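Local atomic coordinates of 6-phosphogluconolactonase (Trypanosoma cruzi, PDB entry 6VYE), a protein that probably catalyses the hydrolysis of 6-phosphogluconolactone to 6-phosphogluconate in the pentose phosphate pathway. Residues R85-P88 and A92-N95; I35-E40 and L68-E73; C231-I236 and K263-N268. All blocks are in the same frame, centred on the assembly; numbering follows the deposited sequence.

Interaction 1 of 3, residues R85-P88 and A92-N95; sequences RLVP and AESN. With PO4 (phosphate ion), chain D.
Arg-85 lays its side chain across the backbone carbonyl of Glu-93 and grips it through one hydrogen bond, from NH1 to Glu-93 O at 2.7 Å. The N-H...O angle is 150°, and the oxygen lies near the guanidinium plane, although NH1 is tilted 27° from the plane of the carbonyl. A bend at chi2 turns the arginine chain beyond CG, and its aliphatic part passes the same oxygen, with CD 3.4 Å from Glu-93 O. Asn-95 OD1 sits over one face of the guanidinium, toward its rim. The Asn-95 amide plane is inclined to that of the guanidinium, and the side chain is held elsewhere by ND2, which bonds to the carbonyl of Asp-83.

Val-87 adds the apolar part of the contact. Its CG2 meets Glu-93 C at 3.8 Å and Glu-93 CB at 4.0 Å, while the two side chains cross at about a right angle. Val-204 touches both Arg-85 and Val-87 from a loop outside the segments. The Glu-93 carboxylate makes no salt bridge with Arg-85: NH1 and OE1 are 5.6 Å apart. Both segments belong to the loop between strand 77-85 and helix 95-104. Ser-94 holds the N-cap position of that helix, its OG accepting a bond from Asn-97 N.

The other terminal nitrogen, Arg-85 NH2, bonds to phosphate O4 at 3.0 Å, with a bent N-H...O angle of 133°. Arg-206 and His-173 also bond this ion, which probably came from the crystallisation liquor. Three basic side chains converging on one phosphate are consistent with a site suited to the phosphate of a sugar substrate. Within Arg-85, the Glu-93 carbonyl probably limits the rotation of the guanidinium and so helps keep NH2 turned toward the anion.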
# COMPACT_ATOMS: atom_id res chain seq x y z
N ARG A 85 -1.40 -9.45 7.40
CA ARG A 85 -1.59 -10.91 7.56
C ARG A 85 -2.27 -11.14 8.91
O ARG A 85 -1.85 -10.49 9.88
CB ARG A 85 -0.25 -11.63 7.48
CG ARG A 85 0.32 -11.63 6.08
CD ARG A 85 0.95 -10.30 5.70
NE ARG A 85 1.79 -10.45 4.52
CZ ARG A 85 3.01 -11.00 4.51
NH1 ARG A 85 3.57 -11.44 5.63
NH2 ARG A 85 3.65 -11.11 3.37
N LEU A 86 -3.30 -11.98 8.94
CA LEU A 86 -3.98 -12.37 10.20
C LEU A 86 -3.13 -13.46 10.85
O LEU A 86 -3.46 -14.65 10.77
CB LEU A 86 -5.42 -12.78 9.90
CG LEU A 86 -6.29 -11.56 9.60
CD1 LEU A 86 -7.55 -11.91 8.80
CD2 LEU A 86 -6.64 -10.86 10.90
N VAL A 87 -2.00 -12.99 11.39
CA VAL A 87 -1.03 -13.74 12.23
C VAL A 87 -0.79 -12.86 13.46
O VAL A 87 -1.20 -11.69 13.50
CB VAL A 87 0.26 -14.04 11.45
CG1 VAL A 87 -0.00 -14.95 10.26
CG2 VAL A 87 0.97 -12.78 11.01
N PRO A 88 -0.20 -13.40 14.55
CA PRO A 88 0.03 -12.58 15.74
C PRO A 88 0.83 -11.31 15.38
O PRO A 88 1.62 -11.35 14.49
CB PRO A 88 0.77 -13.55 16.67
CG PRO A 88 0.23 -14.89 16.24
CD PRO A 88 0.20 -14.80 14.73
N ALA A 92 6.76 -13.22 12.50
CA ALA A 92 7.69 -12.83 11.42
C ALA A 92 6.89 -12.40 10.19
O ALA A 92 7.41 -11.59 9.44
CB ALA A 92 8.64 -13.96 11.12
N GLU A 93 5.65 -12.85 10.05
CA GLU A 93 4.78 -12.55 8.87
C GLU A 93 3.89 -11.32 9.11
O GLU A 93 3.07 -11.02 8.21
CB GLU A 93 3.94 -13.78 8.51
CG GLU A 93 4.68 -14.77 7.62
CD GLU A 93 4.25 -16.23 7.75
OE1 GLU A 93 3.07 -16.46 8.12
OE2 GLU A 93 5.09 -17.14 7.48
N SER A 94 4.02 -10.63 10.26
CA SER A 94 3.24 -9.40 10.59
C SER A 94 3.86 -8.18 9.91
O SER A 94 5.04 -7.91 10.16
CB SER A 94 3.13 -9.21 12.07
OG SER A 94 2.60 -7.92 12.40
N ASN A 95 3.11 -7.44 9.09
CA ASN A 95 3.57 -6.14 8.52
C ASN A 95 3.78 -5.13 9.66
O ASN A 95 4.77 -4.35 9.64
CB ASN A 95 2.58 -5.60 7.48
CG ASN A 95 2.54 -6.45 6.21
OD1 ASN A 95 3.50 -7.12 5.89
ND2 ASN A 95 1.45 -6.40 5.47
P PO4 D . 2.42 -10.89 -0.37
O1 PO4 D . 1.17 -9.97 -0.47
O2 PO4 D . 3.65 -10.04 -0.24
O3 PO4 D . 2.59 -11.72 -1.62
O4 PO4 D . 2.24 -11.82 0.82

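Interaction 2 of 3, residues I35-E40 and L68-E73; sequences IIHASE and LHLLKE. With GOL (glycerol), chain E.
Two helices of the Rossmann-like alpha/beta fold meet here, each from a connection between parallel strands of the central sheet: helix 24-38 links strand 14-18 to strand 46-50, and helix 68-73 lies on the path from 46-50 to the neighbouring strand 77-85. The backbones stay well apart, the nearest CA atoms being those of Ile-36 and Leu-70 at 9.1 Å, so side chains alone close the gap and the buried area is modest.

Leu-70 is the central group. Its CG stands opposite the backbone N (chi1 176°), extending the isobutyl end toward Ile-36, which reaches back tip to tip. The gamma branch of Ile-36 supplies one touch, CG2 to Leu-70 CD1 at 4.1 Å. CD1 on the longer arm lies 4.1 Å from Leu-70 CD2 and also reaches Leu-71 CD2. These are van der Waals contacts at ordinary separation, and no hydrogen bond joins the two segments directly. Leu-77 of strand 77-85 touches both Ile-36 and Leu-71, which places the apolar cluster against the sheet.

His-37 adds the outer border. Although its first bond does not point at the other helix, the imidazole swings closer and brings CE1 to within 3.7 Å of Leu-70 CD1, which approaches the ring obliquely.

A glycerol, probably from the crystallisation liquor, spans the helices beside the exposed His-37. O1 meets the edge of the imidazole in its plane, 2.9 Å from His-37 NE2, in a nearly straight bond (163°) whose donor could be either partner. At its other end O3 accepts only a weak bond from Leu-70 N, bent to 135° at 3.1 Å. Between these two, glycerol O2 rests 3.5 Å from Leu-70 CD2.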
# COMPACT_ATOMS: atom_id res chain seq x y z
N ILE A 35 6.06 15.18 -0.22
CA ILE A 35 4.58 15.26 -0.08
C ILE A 35 4.29 15.88 1.29
O ILE A 35 3.39 16.70 1.40
CB ILE A 35 3.93 13.87 -0.27
CG1 ILE A 35 4.09 13.37 -1.71
CG2 ILE A 35 2.47 13.89 0.17
CD1 ILE A 35 3.76 11.91 -1.87
N ILE A 36 5.03 15.50 2.33
CA ILE A 36 4.81 16.04 3.71
C ILE A 36 5.02 17.56 3.66
O ILE A 36 4.13 18.31 4.09
CB ILE A 36 5.73 15.37 4.74
CG1 ILE A 36 5.35 13.90 4.95
CG2 ILE A 36 5.71 16.16 6.05
CD1 ILE A 36 6.35 13.10 5.73
N HIS A 37 6.14 18.01 3.11
CA HIS A 37 6.52 19.46 3.12
C HIS A 37 5.65 20.31 2.19
O HIS A 37 5.64 21.55 2.38
CB HIS A 37 7.99 19.62 2.82
CG HIS A 37 8.83 19.08 3.92
ND1 HIS A 37 8.45 19.23 5.24
CD2 HIS A 37 10.02 18.44 3.92
CE1 HIS A 37 9.37 18.68 6.02
NE2 HIS A 37 10.33 18.15 5.23
N ALA A 38 4.97 19.70 1.22
CA ALA A 38 4.09 20.40 0.25
C ALA A 38 2.78 20.74 0.95
O ALA A 38 2.06 21.58 0.43
CB ALA A 38 3.84 19.55 -0.98
N SER A 39 2.50 20.08 2.07
CA SER A 39 1.25 20.20 2.85
C SER A 39 1.49 21.15 4.02
O SER A 39 2.47 20.94 4.78
CB SER A 39 0.85 18.84 3.33
OG SER A 39 -0.56 18.76 3.49
N GLU A 40 0.62 22.14 4.20
CA GLU A 40 0.66 23.00 5.42
C GLU A 40 0.56 22.13 6.69
O GLU A 40 -0.26 21.15 6.70
CB GLU A 40 -0.40 24.09 5.33
CG GLU A 40 -0.03 25.12 4.27
CD GLU A 40 -0.91 26.36 4.27
OE1 GLU A 40 -0.39 27.46 3.97
OE2 GLU A 40 -2.10 26.21 4.57
N LEU A 68 13.46 11.21 11.77
CA LEU A 68 12.73 10.91 13.02
C LEU A 68 12.13 12.19 13.61
O LEU A 68 11.03 12.13 14.20
CB LEU A 68 13.63 10.24 14.05
CG LEU A 68 12.88 9.61 15.22
CD1 LEU A 68 11.68 8.78 14.74
CD2 LEU A 68 13.82 8.73 16.03
N HIS A 69 12.84 13.30 13.54
CA HIS A 69 12.38 14.59 14.09
C HIS A 69 11.05 14.98 13.42
O HIS A 69 10.14 15.46 14.11
CB HIS A 69 13.46 15.67 13.94
CG HIS A 69 13.03 16.91 14.64
ND1 HIS A 69 12.36 17.94 13.98
CD2 HIS A 69 13.09 17.25 15.94
CE1 HIS A 69 12.08 18.88 14.87
NE2 HIS A 69 12.49 18.48 16.07
N LEU A 70 10.97 14.80 12.11
CA LEU A 70 9.81 15.17 11.29
C LEU A 70 8.63 14.30 11.72
O LEU A 70 7.53 14.84 11.79
CB LEU A 70 10.17 14.98 9.82
CG LEU A 70 9.05 15.22 8.83
CD1 LEU A 70 8.51 16.63 8.96
CD2 LEU A 70 9.53 15.00 7.41
N LEU A 71 8.86 13.01 12.01
CA LEU A 71 7.78 12.01 12.24
C LEU A 71 7.38 11.94 13.71
O LEU A 71 6.16 11.79 14.02
CB LEU A 71 8.25 10.65 11.70
CG LEU A 71 8.58 10.63 10.21
CD1 LEU A 71 9.01 9.25 9.77
CD2 LEU A 71 7.44 11.16 9.36
N LYS A 72 8.35 12.01 14.62
CA LYS A 72 8.11 11.86 16.08
C LYS A 72 7.75 13.22 16.69
O LYS A 72 6.65 13.33 17.22
CB LYS A 72 9.32 11.19 16.74
CG LYS A 72 9.38 11.24 18.26
CD LYS A 72 10.65 10.56 18.74
CE LYS A 72 10.48 9.75 20.00
NZ LYS A 72 10.33 10.61 21.19
N GLU A 73 8.65 14.20 16.64
CA GLU A 73 8.45 15.55 17.26
C GLU A 73 7.40 16.34 16.49
O GLU A 73 6.62 17.05 17.15
CB GLU A 73 9.72 16.39 17.29
CG GLU A 73 10.57 16.15 18.54
CD GLU A 73 11.11 14.74 18.62
OE1 GLU A 73 11.54 14.21 17.57
OE2 GLU A 73 11.02 14.14 19.71
C1 GOL E . 13.77 17.35 7.45
O1 GOL E . 12.80 17.14 6.43
C2 GOL E . 13.92 16.13 8.34
O2 GOL E . 13.01 15.16 7.85
C3 GOL E . 13.66 16.39 9.80
O3 GOL E . 13.63 15.17 10.55

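Interaction 3 of 3, residues C231-I236 and K263-N268; sequences CVLNGI and KEIAEN. Unlike the reference sequence in segment 263-268: Glu-267 (reference Gly).
Leu-233 overlaps the side chain of Ile-265, crossing it at about a right angle, where a beta-alpha-beta unit of the Rossmann-like fold is drawn together. Helix 230-237 connects strands 219-224 and 256-262, parallel neighbours in the sheet, and Ile-265 lies in the loop just beyond the second strand.

A trans chi1 of -180° carries the CD2 methyl of Leu-233 over the isoleucine, 3.7 Å from Ile-265 CG1 and 3.9 Å from Ile-265 CD1. The flank of the leucine takes part as well, CB lying 4.1 Å from Ile-265 CD1. Both residues are buried, and Phe-259 and Leu-261 of strand 256-262 also touch Leu-233, so the helix is seated on the strand as well as on the loop. The loop backbone is held in part by Ile-265 N, which bonds to the side chain of Asp-262.

Farther out, Asn-234 and the exposed Asn-268 come close, their CA atoms 7.7 Å apart; the amide orientation of both is uncertain, and Asn-268 is poorly ordered, so the apolar pair is the firmer evidence. Back at that pair, Leu-233 CD2 also reaches the loop backbone, 3.8 Å from Ile-265 O.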
# COMPACT_ATOMS: atom_id res chain seq x y z
N CYS A 231 6.83 -8.34 -17.16
CA CYS A 231 5.57 -8.71 -17.85
C CYS A 231 4.36 -8.12 -17.09
O CYS A 231 3.54 -7.43 -17.72
CB CYS A 231 5.49 -10.22 -17.99
SG CYS A 231 4.01 -10.74 -18.88
N VAL A 232 4.24 -8.34 -15.78
CA VAL A 232 3.10 -7.76 -15.00
C VAL A 232 3.17 -6.23 -15.02
O VAL A 232 2.12 -5.58 -15.14
CB VAL A 232 2.98 -8.32 -13.57
CG1 VAL A 232 2.54 -9.76 -13.61
CG2 VAL A 232 4.25 -8.15 -12.76
N LEU A 233 4.35 -5.63 -14.96
CA LEU A 233 4.42 -4.13 -15.01
C LEU A 233 3.88 -3.64 -16.35
O LEU A 233 3.06 -2.71 -16.37
CB LEU A 233 5.84 -3.65 -14.78
CG LEU A 233 6.00 -2.13 -14.80
CD1 LEU A 233 5.19 -1.46 -13.68
CD2 LEU A 233 7.48 -1.77 -14.73
N ASN A 234 4.32 -4.25 -17.44
CA ASN A 234 3.90 -3.90 -18.82
C ASN A 234 2.36 -4.01 -18.94
O ASN A 234 1.76 -3.24 -19.68
CB ASN A 234 4.70 -4.75 -19.83
CG ASN A 234 6.20 -4.46 -19.85
OD1 ASN A 234 6.68 -3.39 -19.44
ND2 ASN A 234 6.99 -5.42 -20.32
N GLY A 235 1.71 -4.91 -18.21
CA GLY A 235 0.26 -5.10 -18.30
C GLY A 235 -0.50 -4.00 -17.58
O GLY A 235 -1.68 -3.88 -17.87
N ILE A 236 0.16 -3.21 -16.71
CA ILE A 236 -0.44 -1.97 -16.12
C ILE A 236 -0.24 -0.81 -17.11
O ILE A 236 -1.20 -0.03 -17.35
CB ILE A 236 0.14 -1.61 -14.73
CG1 ILE A 236 0.11 -2.77 -13.75
CG2 ILE A 236 -0.59 -0.41 -14.15
CD1 ILE A 236 0.95 -2.54 -12.53
N LYS A 263 16.28 -0.65 -13.15
CA LYS A 263 16.62 -0.73 -14.60
C LYS A 263 16.00 -2.00 -15.18
O LYS A 263 15.37 -1.92 -16.22
CB LYS A 263 18.13 -0.75 -14.81
CG LYS A 263 18.86 0.54 -14.46
CD LYS A 263 18.64 1.63 -15.49
CE LYS A 263 19.58 2.81 -15.31
NZ LYS A 263 18.82 4.07 -15.16
N GLU A 264 16.15 -3.14 -14.49
CA GLU A 264 15.79 -4.48 -15.01
C GLU A 264 14.27 -4.55 -15.27
O GLU A 264 13.88 -5.12 -16.30
CB GLU A 264 16.29 -5.56 -14.06
CG GLU A 264 17.80 -5.76 -14.14
CD GLU A 264 18.32 -6.41 -15.42
OE1 GLU A 264 17.68 -7.34 -15.94
OE2 GLU A 264 19.37 -5.97 -15.93
N ILE A 265 13.42 -4.00 -14.39
CA ILE A 265 11.93 -4.07 -14.60
C ILE A 265 11.51 -3.09 -15.70
O ILE A 265 10.50 -3.38 -16.36
CB ILE A 265 11.12 -3.87 -13.31
CG1 ILE A 265 9.70 -4.45 -13.46
CG2 ILE A 265 11.12 -2.41 -12.87
CD1 ILE A 265 8.88 -4.44 -12.20
N ALA A 266 12.29 -2.03 -15.92
CA ALA A 266 11.97 -0.88 -16.80
C ALA A 266 12.56 -1.03 -18.22
O ALA A 266 12.46 -0.05 -18.97
CB ALA A 266 12.48 0.38 -16.14
N GLU A 267 13.03 -2.21 -18.63
CA GLU A 267 13.76 -2.41 -19.93
C GLU A 267 12.85 -2.10 -21.14
O GLU A 267 13.37 -1.59 -22.12
CB GLU A 267 14.38 -3.81 -20.05
CG GLU A 267 14.83 -4.38 -18.72
CD GLU A 267 15.98 -5.38 -18.67
OE1 GLU A 267 17.08 -5.04 -19.16
OE2 GLU A 267 15.78 -6.48 -18.07
N ASN A 268 11.53 -2.32 -21.07
CA ASN A 268 10.61 -2.06 -22.22
C ASN A 268 9.90 -0.70 -22.11
O ASN A 268 9.17 -0.34 -23.06
CB ASN A 268 9.57 -3.17 -22.37
CG ASN A 268 10.19 -4.53 -22.64
OD1 ASN A 268 11.09 -4.67 -23.46
ND2 ASN A 268 9.68 -5.55 -21.96

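From the N terminus, the three contacts follow one another in series, with no nesting or crossing. Interaction 2 comes first and closes a loop of 27 residues that includes strand 46-50 and helix 54-66, tying together two helices near the start of strand 77-85. Interaction 1 is the most local, closing a turn over three intervening residues between strand 77-85 and helix 95-104. Interaction 3 comes last and spans 26 residues, including strand 256-262, to join helix 230-237 to the loop near the C terminus. The contacts are spread out: their centres lie about 28 Å (1 and 2), 29 Å (1 and 3) and 32 Å (2 and 3) apart.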